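Local atomic coordinates of fatty acid-binding protein homolog 8 (Caenorhabditis elegans, PDB entry 6C1Z), a protein that binds a wide range of unsaturated fatty acids, oleic acid among them, and carries them from the lysosome to the nucleus, where it activates longevity-promoting genes. Residues 74-79 / 97-102. Sequence-based numbering, arbitrary orientation.
Sequences FVEIAP and SHQDKI. With SO4 (sulfate ion), chain B.
Gln99 reaches Glu76 across the inner side of a fatty acid-binding protein β-barrel, and the two strands concerned are not hydrogen-bonded neighbours: strand 83-91 runs between them, pairing by backbone with both. The CA atoms of Glu76 and Gln99 accordingly stand 8.0 Å apart, a gap bridged by side chains and one water, with no direct backbone pairing. Gln99 can be followed outward from CB. There CG departs anti to the backbone N (chi1 -178°) and the chain continues extended, which carries the amide over to strand 74-77. Gln99 CG passes 3.8 Å from OE1 of Glu76, and CD lies at a similar distance from the same oxygen. Gln99 NE2 then donates to Glu76 OE1 over 3.0 Å with a nearly straight N-H···O angle of 173°. The acceptor sits in the amide plane, yet the donor comes from above the carboxylate, 59° out of its plane, and the two flat groups are steeply turned against each other. Roughly at right angles to that bond, Gln99 NE2 also meets CB of Ala78 at 3.7 Å, a van der Waals contact. OE1 is also held by the hydroxyl of Thr86, on the intervening strand, so this buried oxygen has several partners. Replacing Glu76 with an alanine would probably leave the Gln99 amide without its acceptor and free to turn, and the Thr86 hydroxyl without this mate. At the far end of the segment, Lys101 NZ binds a sulfate ion, probably from the crystallisation liquor. A water joins the two strands as well, donating to Glu76 OE1 and hydrogen-bonded to Ser97 OG at 2.8 Å.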
loop_
_atom_site.group_PDB
_atom_site.type_symbol
_atom_site.label_atom_id
_atom_site.label_comp_id
_atom_site.label_asym_id
_atom_site.label_seq_id
_atom_site.Cartn_x
_atom_site.Cartn_y
_atom_site.Cartn_z
ATOM N N PHE A 74 -10.915 10.245 -0.663
ATOM C CA PHE A 74 -11.968 9.249 -0.780
ATOM C C PHE A 74 -12.019 8.459 0.513
ATOM O O PHE A 74 -11.060 8.451 1.291
ATOM C CB PHE A 74 -11.737 8.341 -2.000
ATOM C CG PHE A 74 -10.490 7.493 -1.927
ATOM C CD1 PHE A 74 -9.245 8.031 -2.225
ATOM C CD2 PHE A 74 -10.561 6.153 -1.598
ATOM C CE1 PHE A 74 -8.106 7.246 -2.177
ATOM C CE2 PHE A 74 -9.421 5.375 -1.538
ATOM C CZ PHE A 74 -8.196 5.918 -1.840
ATOM N N VAL A 75 -13.163 7.841 0.770
ATOM C CA VAL A 75 -13.277 6.948 1.913
ATOM C C VAL A 75 -12.787 5.579 1.476
ATOM O O VAL A 75 -13.349 4.973 0.556
ATOM C CB VAL A 75 -14.725 6.881 2.413
ATOM C CG1 VAL A 75 -14.816 6.008 3.653
ATOM C CG2 VAL A 75 -15.236 8.269 2.686
ATOM N N GLU A 76 -11.744 5.088 2.127
ATOM C CA GLU A 76 -11.169 3.791 1.817
ATOM C C GLU A 76 -11.628 2.782 2.853
ATOM O O GLU A 76 -11.493 3.017 4.059
ATOM C CB GLU A 76 -9.638 3.860 1.846
ATOM C CG GLU A 76 -8.969 2.503 1.625
ATOM C CD GLU A 76 -7.450 2.545 1.694
ATOM O OE1 GLU A 76 -6.868 3.614 2.023
ATOM O OE2 GLU A 76 -6.839 1.486 1.430
ATOM N N ILE A 77 -12.163 1.662 2.384
ATOM C CA ILE A 77 -12.343 0.494 3.231
ATOM C C ILE A 77 -11.068 -0.327 3.081
ATOM O O ILE A 77 -10.860 -1.009 2.079
ATOM C CB ILE A 77 -13.603 -0.288 2.875
ATOM C CG1 ILE A 77 -14.831 0.488 3.347
ATOM C CG2 ILE A 77 -13.570 -1.639 3.543
ATOM C CD1 ILE A 77 -15.165 1.749 2.557
ATOM N N ALA A 78 -10.187 -0.218 4.062
ATOM C CA ALA A 78 -8.897 -0.874 3.991
ATOM C C ALA A 78 -9.065 -2.359 4.252
ATOM O O ALA A 78 -10.117 -2.818 4.708
ATOM C CB ALA A 78 -7.945 -0.250 5.003
ATOM N N PRO A 79 -8.040 -3.155 3.960
ATOM C CA PRO A 79 -8.148 -4.594 4.220
ATOM C C PRO A 79 -8.414 -4.945 5.672
ATOM O O PRO A 79 -8.966 -6.016 5.929
ATOM C CB PRO A 79 -6.811 -5.156 3.716
ATOM C CG PRO A 79 -5.940 -3.977 3.465
ATOM C CD PRO A 79 -6.850 -2.838 3.158
ATOM N N SER A 97 0.350 7.874 -0.205
ATOM C CA SER A 97 -1.010 7.781 0.319
ATOM C C SER A 97 -1.044 8.114 1.809
ATOM O O SER A 97 -0.344 7.492 2.619
ATOM C CB SER A 97 -1.565 6.388 0.083
ATOM O OG SER A 97 -2.884 6.351 0.627
ATOM N N HIS A 98 -1.845 9.125 2.168
ATOM C CA HIS A 98 -2.158 9.428 3.558
ATOM C C HIS A 98 -3.487 8.775 3.898
ATOM O O HIS A 98 -4.537 9.196 3.409
ATOM C CB HIS A 98 -2.200 10.934 3.791
ATOM C CG HIS A 98 -0.839 11.545 3.859
ATOM N ND1 HIS A 98 -0.104 11.872 2.736
ATOM C CD2 HIS A 98 -0.043 11.806 4.920
ATOM C CE1 HIS A 98 1.066 12.367 3.109
ATOM N NE2 HIS A 98 1.133 12.322 4.427
ATOM N N GLN A 99 -3.427 7.723 4.698
ATOM C CA GLN A 99 -4.609 6.979 5.113
ATOM C C GLN A 99 -4.928 7.475 6.520
ATOM O O GLN A 99 -4.321 7.029 7.490
ATOM C CB GLN A 99 -4.304 5.485 5.069
ATOM C CG GLN A 99 -5.538 4.637 5.444
ATOM C CD GLN A 99 -5.224 3.160 5.507
ATOM O OE1 GLN A 99 -4.724 2.653 6.515
ATOM N NE2 GLN A 99 -5.509 2.453 4.422
ATOM N N ASP A 100 -5.883 8.399 6.616
ATOM C CA ASP A 100 -6.200 9.066 7.875
ATOM C C ASP A 100 -7.326 8.355 8.625
ATOM O O ASP A 100 -8.388 8.062 8.061
ATOM C CB ASP A 100 -6.613 10.524 7.634
ATOM C CG ASP A 100 -5.476 11.405 7.149
ATOM O OD1 ASP A 100 -4.298 11.051 7.326
ATOM O OD2 ASP A 100 -5.775 12.489 6.608
ATOM N N LYS A 101 -7.088 8.085 9.898
ATOM C CA LYS A 101 -8.118 7.464 10.711
ATOM C C LYS A 101 -9.345 8.354 10.806
ATOM O O LYS A 101 -9.280 9.583 10.666
ATOM C CB LYS A 101 -7.598 7.131 12.108
ATOM C CG LYS A 101 -7.283 8.314 12.996
ATOM C CD LYS A 101 -6.798 7.823 14.352
ATOM C CE LYS A 101 -6.466 8.959 15.290
ATOM N NZ LYS A 101 -5.988 8.440 16.597
ATOM N N ILE A 102 -10.481 7.704 11.000
ATOM C CA ILE A 102 -11.748 8.369 11.279
ATOM C C ILE A 102 -12.123 8.242 12.751
ATOM O O ILE A 102 -12.456 9.232 13.410
ATOM C CB ILE A 102 -12.868 7.829 10.359
ATOM C CG1 ILE A 102 -12.530 8.170 8.903
ATOM C CG2 ILE A 102 -14.230 8.401 10.748
ATOM C CD1 ILE A 102 -13.436 7.538 7.884
HETATM S S SO4 B . -2.288 8.181 14.759
HETATM O O1 SO4 B . -3.179 9.008 13.942
HETATM O O2 SO4 B . -1.258 9.002 15.376
HETATM O O3 SO4 B . -3.058 7.484 15.784
HETATM O O4 SO4 B . -1.696 7.149 13.899
HETATM O O HOH W 1 -4.206 3.908 0.917
#